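Local coordinates for protein ZYG-9 (PDB 2OF3) that organises microtubules and spindle poles during meiosis and mitosis in one-cell-stage embryos and belongs to the XMAP215 family, at residues L138-A144 with R182-C187; K22-W26 with Q38-L42; L67-V71 with K106-L110. All blocks are in the same frame, centred on the assembly; numbering follows the deposited sequence.

Contact 1. Residues L138-A144 with R182-C187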
loop_
_atom_site.group_PDB
_atom_site.type_symbol
_atom_site.label_atom_id
_atom_site.label_comp_id
_atom_site.label_asym_id
_atom_site.label_seq_id
_atom_site.Cartn_x
_atom_site.Cartn_y
_atom_site.Cartn_z
ATOM N N LEU A 138 2.750 1.204 -2.469
ATOM C CA LEU A 138 2.489 0.836 -3.866
ATOM C C LEU A 138 3.609 1.202 -4.836
ATOM O O LEU A 138 3.760 0.550 -5.892
ATOM C CB LEU A 138 1.110 1.349 -4.340
ATOM C CG LEU A 138 -0.075 0.739 -3.620
ATOM C CD1 LEU A 138 -1.334 1.392 -4.136
ATOM C CD2 LEU A 138 -0.141 -0.767 -3.776
ATOM N N LEU A 139 4.437 2.181 -4.494
ATOM C CA LEU A 139 5.631 2.438 -5.273
ATOM C C LEU A 139 6.558 1.200 -5.368
ATOM O O LEU A 139 7.200 0.960 -6.404
ATOM C CB LEU A 139 6.435 3.622 -4.707
ATOM C CG LEU A 139 5.747 5.000 -4.705
ATOM C CD1 LEU A 139 6.632 6.069 -3.950
ATOM C CD2 LEU A 139 5.384 5.450 -6.145
ATOM N N LYS A 140 6.607 0.412 -4.295
ATOM C CA LYS A 140 7.558 -0.650 -4.150
ATOM C C LYS A 140 7.061 -1.879 -4.863
ATOM O O LYS A 140 7.832 -2.863 -5.036
ATOM C CB LYS A 140 7.732 -0.954 -2.653
ATOM C CG LYS A 140 8.376 0.212 -1.882
ATOM C CD LYS A 140 9.812 0.471 -2.268
ATOM C CE LYS A 140 9.873 1.674 -3.194
ATOM N NZ LYS A 140 11.259 1.813 -3.746
ATOM N N THR A 141 5.785 -1.863 -5.282
ATOM C CA THR A 141 5.305 -2.866 -6.255
ATOM C C THR A 141 6.079 -2.796 -7.571
ATOM O O THR A 141 6.074 -3.758 -8.333
ATOM C CB THR A 141 3.770 -2.820 -6.553
ATOM O OG1 THR A 141 3.427 -1.623 -7.273
ATOM C CG2 THR A 141 2.957 -2.933 -5.264
ATOM N N GLY A 142 6.766 -1.691 -7.845
ATOM C CA GLY A 142 7.566 -1.618 -9.051
ATOM C C GLY A 142 9.017 -2.032 -8.852
ATOM O O GLY A 142 9.862 -1.678 -9.654
ATOM N N GLU A 143 9.308 -2.730 -7.762
ATOM C CA GLU A 143 10.652 -3.225 -7.488
ATOM C C GLU A 143 11.070 -4.262 -8.587
ATOM O O GLU A 143 10.243 -5.041 -9.048
ATOM C CB GLU A 143 10.727 -3.846 -6.084
ATOM C CG GLU A 143 10.866 -2.796 -4.965
ATOM C CD GLU A 143 12.180 -2.090 -5.069
ATOM O OE1 GLU A 143 13.174 -2.801 -5.278
ATOM O OE2 GLU A 143 12.245 -0.841 -4.990
ATOM N N ALA A 144 12.347 -4.250 -8.976
ATOM C CA ALA A 144 12.823 -5.044 -10.096
ATOM C C ALA A 144 12.973 -6.516 -9.736
ATOM O O ALA A 144 12.899 -7.373 -10.624
ATOM C CB ALA A 144 14.118 -4.467 -10.631
ATOM N N ARG A 182 5.905 -2.094 -13.899
ATOM C CA ARG A 182 5.718 -3.141 -12.866
ATOM C C ARG A 182 4.712 -2.697 -11.833
ATOM O O ARG A 182 3.896 -3.483 -11.400
ATOM C CB ARG A 182 7.034 -3.497 -12.171
ATOM C CG ARG A 182 7.988 -4.280 -13.037
ATOM C CD ARG A 182 9.321 -4.372 -12.341
ATOM N NE ARG A 182 10.177 -5.371 -12.980
ATOM C CZ ARG A 182 11.349 -5.086 -13.539
ATOM N NH1 ARG A 182 11.823 -3.840 -13.545
ATOM N NH2 ARG A 182 12.051 -6.061 -14.083
ATOM N N GLN A 183 4.774 -1.425 -11.437
ATOM C CA GLN A 183 3.720 -0.862 -10.569
ATOM C C GLN A 183 2.334 -0.933 -11.199
ATOM O O GLN A 183 1.389 -1.364 -10.539
ATOM C CB GLN A 183 4.014 0.582 -10.211
ATOM C CG GLN A 183 2.909 1.176 -9.324
ATOM C CD GLN A 183 3.293 2.496 -8.646
ATOM O OE1 GLN A 183 4.435 2.899 -8.652
ATOM N NE2 GLN A 183 2.307 3.146 -8.028
ATOM N N ARG A 184 2.161 -0.511 -12.448
ATOM C CA ARG A 184 0.845 -0.644 -13.071
ATOM C C ARG A 184 0.351 -2.083 -13.104
ATOM O O ARG A 184 -0.833 -2.335 -12.783
ATOM C CB ARG A 184 0.847 -0.094 -14.510
ATOM C CG ARG A 184 1.276 1.354 -14.608
ATOM C CD ARG A 184 0.886 1.902 -15.948
ATOM N NE ARG A 184 1.587 1.268 -17.084
ATOM C CZ ARG A 184 2.820 1.585 -17.490
ATOM N NH1 ARG A 184 3.519 2.503 -16.830
ATOM N NH2 ARG A 184 3.351 0.982 -18.583
ATOM N N SER A 185 1.197 -3.049 -13.511
ATOM C CA SER A 185 0.701 -4.410 -13.591
ATOM C C SER A 185 0.428 -4.987 -12.229
ATOM O O SER A 185 -0.582 -5.668 -12.038
ATOM C CB SER A 185 1.626 -5.339 -14.399
ATOM O OG SER A 185 2.929 -5.332 -13.839
ATOM N N GLU A 186 1.302 -4.771 -11.259
ATOM C CA GLU A 186 1.022 -5.356 -9.922
ATOM C C GLU A 186 -0.279 -4.852 -9.280
ATOM O O GLU A 186 -0.986 -5.612 -8.610
ATOM C CB GLU A 186 2.195 -5.055 -8.983
ATOM C CG GLU A 186 3.494 -5.864 -9.297
ATOM C CD GLU A 186 3.385 -7.338 -8.961
ATOM O OE1 GLU A 186 3.080 -7.695 -7.790
ATOM O OE2 GLU A 186 3.595 -8.166 -9.876
ATOM N N CYS A 187 -0.565 -3.555 -9.475
ATOM C CA CYS A 187 -1.804 -2.927 -9.025
ATOM C C CYS A 187 -3.070 -3.463 -9.691
ATOM O O CYS A 187 -4.032 -3.749 -8.977
ATOM C CB CYS A 187 -1.673 -1.390 -9.100
ATOM S SG CYS A 187 -0.478 -0.865 -7.817
HETATM O O HOH W 1 7.094 2.059 -8.682
#
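Two neighbouring HEAT repeats of the TOG domain meet here: the end of helix 127-139, with the turn that leads into helix 146-163, packs on the first turns of helix 181-198. Such turns within repeats line the edge of the domain that TOG domains of this family use for tubulin, so the contact probably borders that edge. Backbone packing is very close. Gly-142 has its CA 4.2 Å from the CA of Gln-183 and 3.7 Å from the CB of Arg-182. Thr-141 fills the space beside it, its CB 3.7 Å from Glu-186 CB and its OG1 3.4 Å from Gln-183 CA. That hydroxyl turns back into its own segment, donating to Leu-138 O at 2.6 Å, while the turn is further tied by Thr-141 N to Leu-138 O (3.2 Å) and Gly-142 N to Leu-139 O (3.0 Å). Leu-138 CD2 and Cys-187 SG, 4.1 Å apart, add an apolar side-chain pair. One charge pair stays local: Lys-140 NZ forms a salt bridge with Glu-143 OE2 (3.1 Å) and also bonds Phe-96 O. Arg-182, by contrast, packs across the contact, laying one face of its guanidinium on Ala-144, with CZ 3.7 Å from Ala-144 CA. Between the two segments, a water makes a polar link. Gln-183, extended with chi1 and chi2 both t, reaches along the helix end, and this water donates to both Leu-139 O (2.5 Å) and Gln-183 OE1 (2.8 Å).

Contact 2. Residues K22-W26 with Q38-L42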
loop_
_atom_site.group_PDB
_atom_site.type_symbol
_atom_site.label_atom_id
_atom_site.label_comp_id
_atom_site.label_asym_id
_atom_site.label_seq_id
_atom_site.Cartn_x
_atom_site.Cartn_y
_atom_site.Cartn_z
ATOM N N LYS A 22 -3.656 20.796 12.007
ATOM C CA LYS A 22 -2.563 21.170 12.857
ATOM C C LYS A 22 -1.362 20.224 12.693
ATOM O O LYS A 22 -0.385 20.304 13.444
ATOM C CB LYS A 22 -3.068 21.220 14.301
ATOM C CG LYS A 22 -3.826 22.532 14.581
ATOM C CD LYS A 22 -4.526 22.455 15.938
ATOM C CE LYS A 22 -3.549 22.332 17.108
ATOM N NZ LYS A 22 -4.116 22.841 18.365
ATOM N N LEU A 23 -1.466 19.299 11.741
ATOM C CA LEU A 23 -0.331 18.511 11.259
ATOM C C LEU A 23 -0.362 18.564 9.759
ATOM O O LEU A 23 -1.453 18.554 9.161
ATOM C CB LEU A 23 -0.372 17.047 11.773
ATOM C CG LEU A 23 -0.224 16.896 13.299
ATOM C CD1 LEU A 23 -0.554 15.513 13.718
ATOM C CD2 LEU A 23 1.217 17.239 13.693
ATOM N N VAL A 24 0.818 18.619 9.134
ATOM C CA VAL A 24 0.921 18.589 7.689
ATOM C C VAL A 24 0.648 17.157 7.232
ATOM O O VAL A 24 1.014 16.183 7.941
ATOM C CB VAL A 24 2.260 19.100 7.111
ATOM C CG1 VAL A 24 2.649 20.492 7.711
ATOM C CG2 VAL A 24 3.392 18.144 7.365
ATOM N N LYS A 25 0.024 17.039 6.064
ATOM C CA LYS A 25 -0.453 15.764 5.558
ATOM C C LYS A 25 0.656 15.030 4.816
ATOM O O LYS A 25 1.397 15.620 4.030
ATOM C CB LYS A 25 -1.655 15.970 4.635
ATOM C CG LYS A 25 -2.892 16.507 5.337
ATOM C CD LYS A 25 -4.058 16.644 4.372
ATOM C CE LYS A 25 -5.009 17.747 4.808
ATOM N NZ LYS A 25 -5.550 17.506 6.173
ATOM N N TRP A 26 0.754 13.736 5.082
ATOM C CA TRP A 26 1.812 12.901 4.552
ATOM C C TRP A 26 1.449 12.536 3.110
ATOM O O TRP A 26 0.969 11.419 2.801
ATOM C CB TRP A 26 1.873 11.665 5.429
ATOM C CG TRP A 26 3.242 11.038 5.457
ATOM C CD1 TRP A 26 3.616 9.919 4.819
ATOM C CD2 TRP A 26 4.386 11.497 6.191
ATOM N NE1 TRP A 26 4.915 9.611 5.126
ATOM C CE2 TRP A 26 5.418 10.580 5.955
ATOM C CE3 TRP A 26 4.619 12.580 7.064
ATOM C CZ2 TRP A 26 6.708 10.725 6.500
ATOM C CZ3 TRP A 26 5.898 12.737 7.603
ATOM C CH2 TRP A 26 6.913 11.796 7.357
ATOM N N GLN A 38 8.550 17.083 11.293
ATOM C CA GLN A 38 7.278 16.822 12.007
ATOM C C GLN A 38 7.305 15.387 12.571
ATOM O O GLN A 38 6.943 15.156 13.734
ATOM C CB GLN A 38 6.071 17.008 11.063
ATOM C CG GLN A 38 4.733 16.622 11.712
ATOM C CD GLN A 38 3.569 16.881 10.791
ATOM O OE1 GLN A 38 3.102 15.952 10.019
ATOM N NE2 GLN A 38 3.109 18.144 10.789
ATOM N N LEU A 39 7.684 14.425 11.740
ATOM C CA LEU A 39 7.763 13.035 12.209
ATOM C C LEU A 39 8.713 12.858 13.367
ATOM O O LEU A 39 8.400 12.176 14.346
ATOM C CB LEU A 39 8.170 12.082 11.060
ATOM C CG LEU A 39 8.318 10.571 11.382
ATOM C CD1 LEU A 39 6.988 10.043 11.768
ATOM C CD2 LEU A 39 8.838 9.832 10.151
ATOM N N GLN A 40 9.889 13.486 13.276
ATOM C CA GLN A 40 10.867 13.416 14.355
ATOM C C GLN A 40 10.379 14.007 15.669
ATOM O O GLN A 40 10.625 13.451 16.697
ATOM C CB GLN A 40 12.130 14.071 13.840
ATOM C CG GLN A 40 13.253 14.150 14.806
ATOM C CD GLN A 40 14.445 14.782 14.115
ATOM O OE1 GLN A 40 14.288 15.485 13.095
ATOM N NE2 GLN A 40 15.641 14.491 14.624
ATOM N N THR A 41 9.653 15.123 15.646
ATOM C CA THR A 41 8.988 15.683 16.826
ATOM C C THR A 41 7.948 14.736 17.373
ATOM O O THR A 41 7.909 14.514 18.580
ATOM C CB THR A 41 8.309 17.027 16.480
ATOM O OG1 THR A 41 9.329 17.978 16.169
ATOM C CG2 THR A 41 7.444 17.592 17.612
ATOM N N LEU A 42 7.104 14.172 16.520
ATOM C CA LEU A 42 6.031 13.260 17.011
ATOM C C LEU A 42 6.636 11.977 17.601
ATOM O O LEU A 42 6.211 11.481 18.656
ATOM C CB LEU A 42 5.069 12.917 15.856
ATOM C CG LEU A 42 4.213 14.104 15.418
ATOM C CD1 LEU A 42 3.413 13.707 14.154
ATOM C CD2 LEU A 42 3.292 14.569 16.520
#
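Near the N-terminus of the chain, the irregular connection between helices 10-19 and 33-44 folds back, as plain structural packing, so that its segment 22-26 crosses the side of helix 33-44 and is held by side chains in distinct conformations. Gln-38 is fully extended, chi1 and chi2 both t, which carries its amide across to the backbone of Leu-23 and Val-24; 95 Å² of the residue is buried by the loop. Leu-23 points toward the helix as an m,t rotamer. Leu-42, one turn beyond Gln-38, adopts the same m,t form, so that Leu-23 CD2 and Leu-42 CD1 come within 4.2 Å. Leu-39 instead takes t,p, and its CD2 lies 3.9 Å from CH2 of Trp-26. The indole starts sideways, but chi1 near t swings its six-membered ring to the helix. Its other end is fixed elsewhere: NE1 bonds Thr-93 OG1, Lys-90 makes a cation-pi contact and Phe-28 packs edge-to-face. Helix 85-95 packs against the same side chains, Leu-94 touching both Trp-26 and Leu-39 while Leu-87 meets Leu-39 and Leu-42.

Contact 3. Residues L67-V71 with K106-L110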
loop_
_atom_site.group_PDB
_atom_site.type_symbol
_atom_site.label_atom_id
_atom_site.label_comp_id
_atom_site.label_asym_id
_atom_site.label_seq_id
_atom_site.Cartn_x
_atom_site.Cartn_y
_atom_site.Cartn_z
ATOM N N LEU A 67 15.642 -0.959 13.078
ATOM C CA LEU A 67 14.732 -1.991 12.590
ATOM C C LEU A 67 14.737 -3.320 13.398
ATOM O O LEU A 67 13.673 -3.927 13.647
ATOM C CB LEU A 67 14.989 -2.250 11.102
ATOM C CG LEU A 67 14.384 -1.181 10.154
ATOM C CD1 LEU A 67 15.157 -1.019 8.852
ATOM C CD2 LEU A 67 12.863 -1.406 9.908
ATOM N N ASP A 68 15.934 -3.761 13.791
ATOM C CA ASP A 68 16.094 -4.924 14.626
ATOM C C ASP A 68 15.430 -4.746 16.010
ATOM O O ASP A 68 14.694 -5.611 16.488
ATOM C CB ASP A 68 17.604 -5.213 14.762
ATOM C CG ASP A 68 17.893 -6.393 15.686
ATOM O OD1 ASP A 68 17.855 -7.568 15.195
ATOM O OD2 ASP A 68 18.137 -6.149 16.913
ATOM N N SER A 69 15.675 -3.614 16.659
ATOM C CA SER A 69 15.021 -3.321 17.911
ATOM C C SER A 69 13.507 -3.296 17.736
ATOM O O SER A 69 12.776 -3.731 18.634
ATOM C CB SER A 69 15.430 -1.929 18.434
ATOM O OG SER A 69 16.791 -1.872 18.773
ATOM N N LEU A 70 13.039 -2.717 16.629
ATOM C CA LEU A 70 11.585 -2.510 16.444
ATOM C C LEU A 70 10.921 -3.856 16.158
ATOM O O LEU A 70 9.844 -4.177 16.717
ATOM C CB LEU A 70 11.307 -1.460 15.326
ATOM C CG LEU A 70 11.564 0.031 15.608
ATOM C CD1 LEU A 70 11.461 0.870 14.380
ATOM C CD2 LEU A 70 10.571 0.566 16.651
ATOM N N VAL A 71 11.553 -4.652 15.289
ATOM C CA VAL A 71 11.011 -5.999 14.962
ATOM C C VAL A 71 10.923 -6.888 16.222
ATOM O O VAL A 71 9.921 -7.569 16.422
ATOM C CB VAL A 71 11.724 -6.657 13.743
ATOM C CG1 VAL A 71 11.586 -8.158 13.733
ATOM C CG2 VAL A 71 11.195 -6.062 12.422
ATOM N N LYS A 106 14.318 -5.411 5.450
ATOM C CA LYS A 106 13.970 -5.299 6.870
ATOM C C LYS A 106 12.846 -4.297 7.120
ATOM O O LYS A 106 12.114 -4.429 8.096
ATOM C CB LYS A 106 15.158 -4.817 7.723
ATOM C CG LYS A 106 16.357 -5.800 7.831
ATOM C CD LYS A 106 15.925 -7.096 8.497
ATOM C CE LYS A 106 16.935 -8.219 8.220
ATOM N NZ LYS A 106 16.798 -9.176 9.344
ATOM N N VAL A 107 12.781 -3.245 6.308
ATOM C CA VAL A 107 11.642 -2.306 6.388
ATOM C C VAL A 107 10.360 -3.059 6.108
ATOM O O VAL A 107 9.404 -2.940 6.850
ATOM C CB VAL A 107 11.790 -1.126 5.418
ATOM C CG1 VAL A 107 10.468 -0.360 5.316
ATOM C CG2 VAL A 107 12.962 -0.198 5.853
ATOM N N LEU A 108 10.348 -3.904 5.069
ATOM C CA LEU A 108 9.112 -4.601 4.715
ATOM C C LEU A 108 8.716 -5.609 5.752
ATOM O O LEU A 108 7.536 -5.848 5.967
ATOM C CB LEU A 108 9.211 -5.233 3.317
ATOM C CG LEU A 108 9.402 -4.151 2.241
ATOM C CD1 LEU A 108 9.688 -4.924 0.977
ATOM C CD2 LEU A 108 8.117 -3.312 2.050
ATOM N N GLU A 109 9.705 -6.192 6.432
ATOM C CA GLU A 109 9.435 -7.108 7.534
ATOM C C GLU A 109 8.788 -6.370 8.666
ATOM O O GLU A 109 7.823 -6.877 9.258
ATOM C CB GLU A 109 10.747 -7.719 7.987
ATOM C CG GLU A 109 10.701 -8.532 9.197
ATOM C CD GLU A 109 12.116 -9.016 9.583
ATOM O OE1 GLU A 109 13.055 -8.942 8.747
ATOM O OE2 GLU A 109 12.268 -9.485 10.720
ATOM N N LEU A 110 9.285 -5.170 8.975
ATOM C CA LEU A 110 8.588 -4.328 9.978
ATOM C C LEU A 110 7.160 -3.962 9.550
ATOM O O LEU A 110 6.240 -4.047 10.370
ATOM C CB LEU A 110 9.377 -3.059 10.369
ATOM C CG LEU A 110 8.743 -2.201 11.470
ATOM C CD1 LEU A 110 8.514 -3.018 12.785
ATOM C CD2 LEU A 110 9.603 -0.978 11.752
#
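Leu-67, Leu-110 and Val-71 lose 84, 79 and 63 Å² respectively to this helix-helix contact, and each directs its CA-to-CB bond toward the other segment. Leu-67 spreads its two methyls over the first turn of 106-110: CD1 sits 3.8 Å from Val-107 CG2 and 4.0 Å from Lys-106 CB, whereas CD2 rests 3.6 Å from Lys-106 O and 3.8 Å from Leu-110 CD2. Leu-110 answers from one turn further along. Its t,p rotamer brings CD2 against two leucines of the facing helix, since Leu-70 CD1 also approaches that methyl, to 3.7 Å. The segments run nearly parallel, their axes 22° apart and 9.9 Å at closest approach, so matching turns stay side by side: the CA atoms of Leu-67 and Lys-106 are 6.7 Å apart, those of Val-71 and Leu-110 5.8 Å. This is the side-by-side stacking of equivalent helices in successive HEAT repeats, which builds the alpha-solenoid of a TOG domain; helix 60-76 belongs to one repeat and helix 101-120 to the next. Helix 85-95 lines the inner side, where Trp-91 meets Leu-67, Leu-88 meets Leu-70 and Cys-92 meets Val-107. Val-71 marks the passage from this interior to solvent. Its CG2 packs 4.0 Å from Leu-110 CA and 4.1 Å from Leu-110 CB, while CG1 lies 3.4 Å from Glu-109 OE2. The other carboxylate oxygen, OE1 of Glu-109, makes a long salt bridge of 3.8 Å to Lys-106 NZ along the outer surface of its own helix.

Overall arrangement
All three contacts are partly buried, but contact 1 lies nearest the middle of the chain, its centre about 10 Å from the chain centre, against about 17 Å for contact 3 and 20 Å for contact 2. Contacts 1 and 3 both join successive repeats, and helices 101-120 and 127-139 follow each other, yet their chemistry differs: contact 3, between helix flanks, is mostly aliphatic, whereas contact 1, at a turn, combines close backbone packing with a bridging water. Contact 2 fastens an irregular N-terminal segment with mixed amide and apolar packing. Helix 85-95 borders both contacts 2 and 3, whose centres are about 22 Å apart.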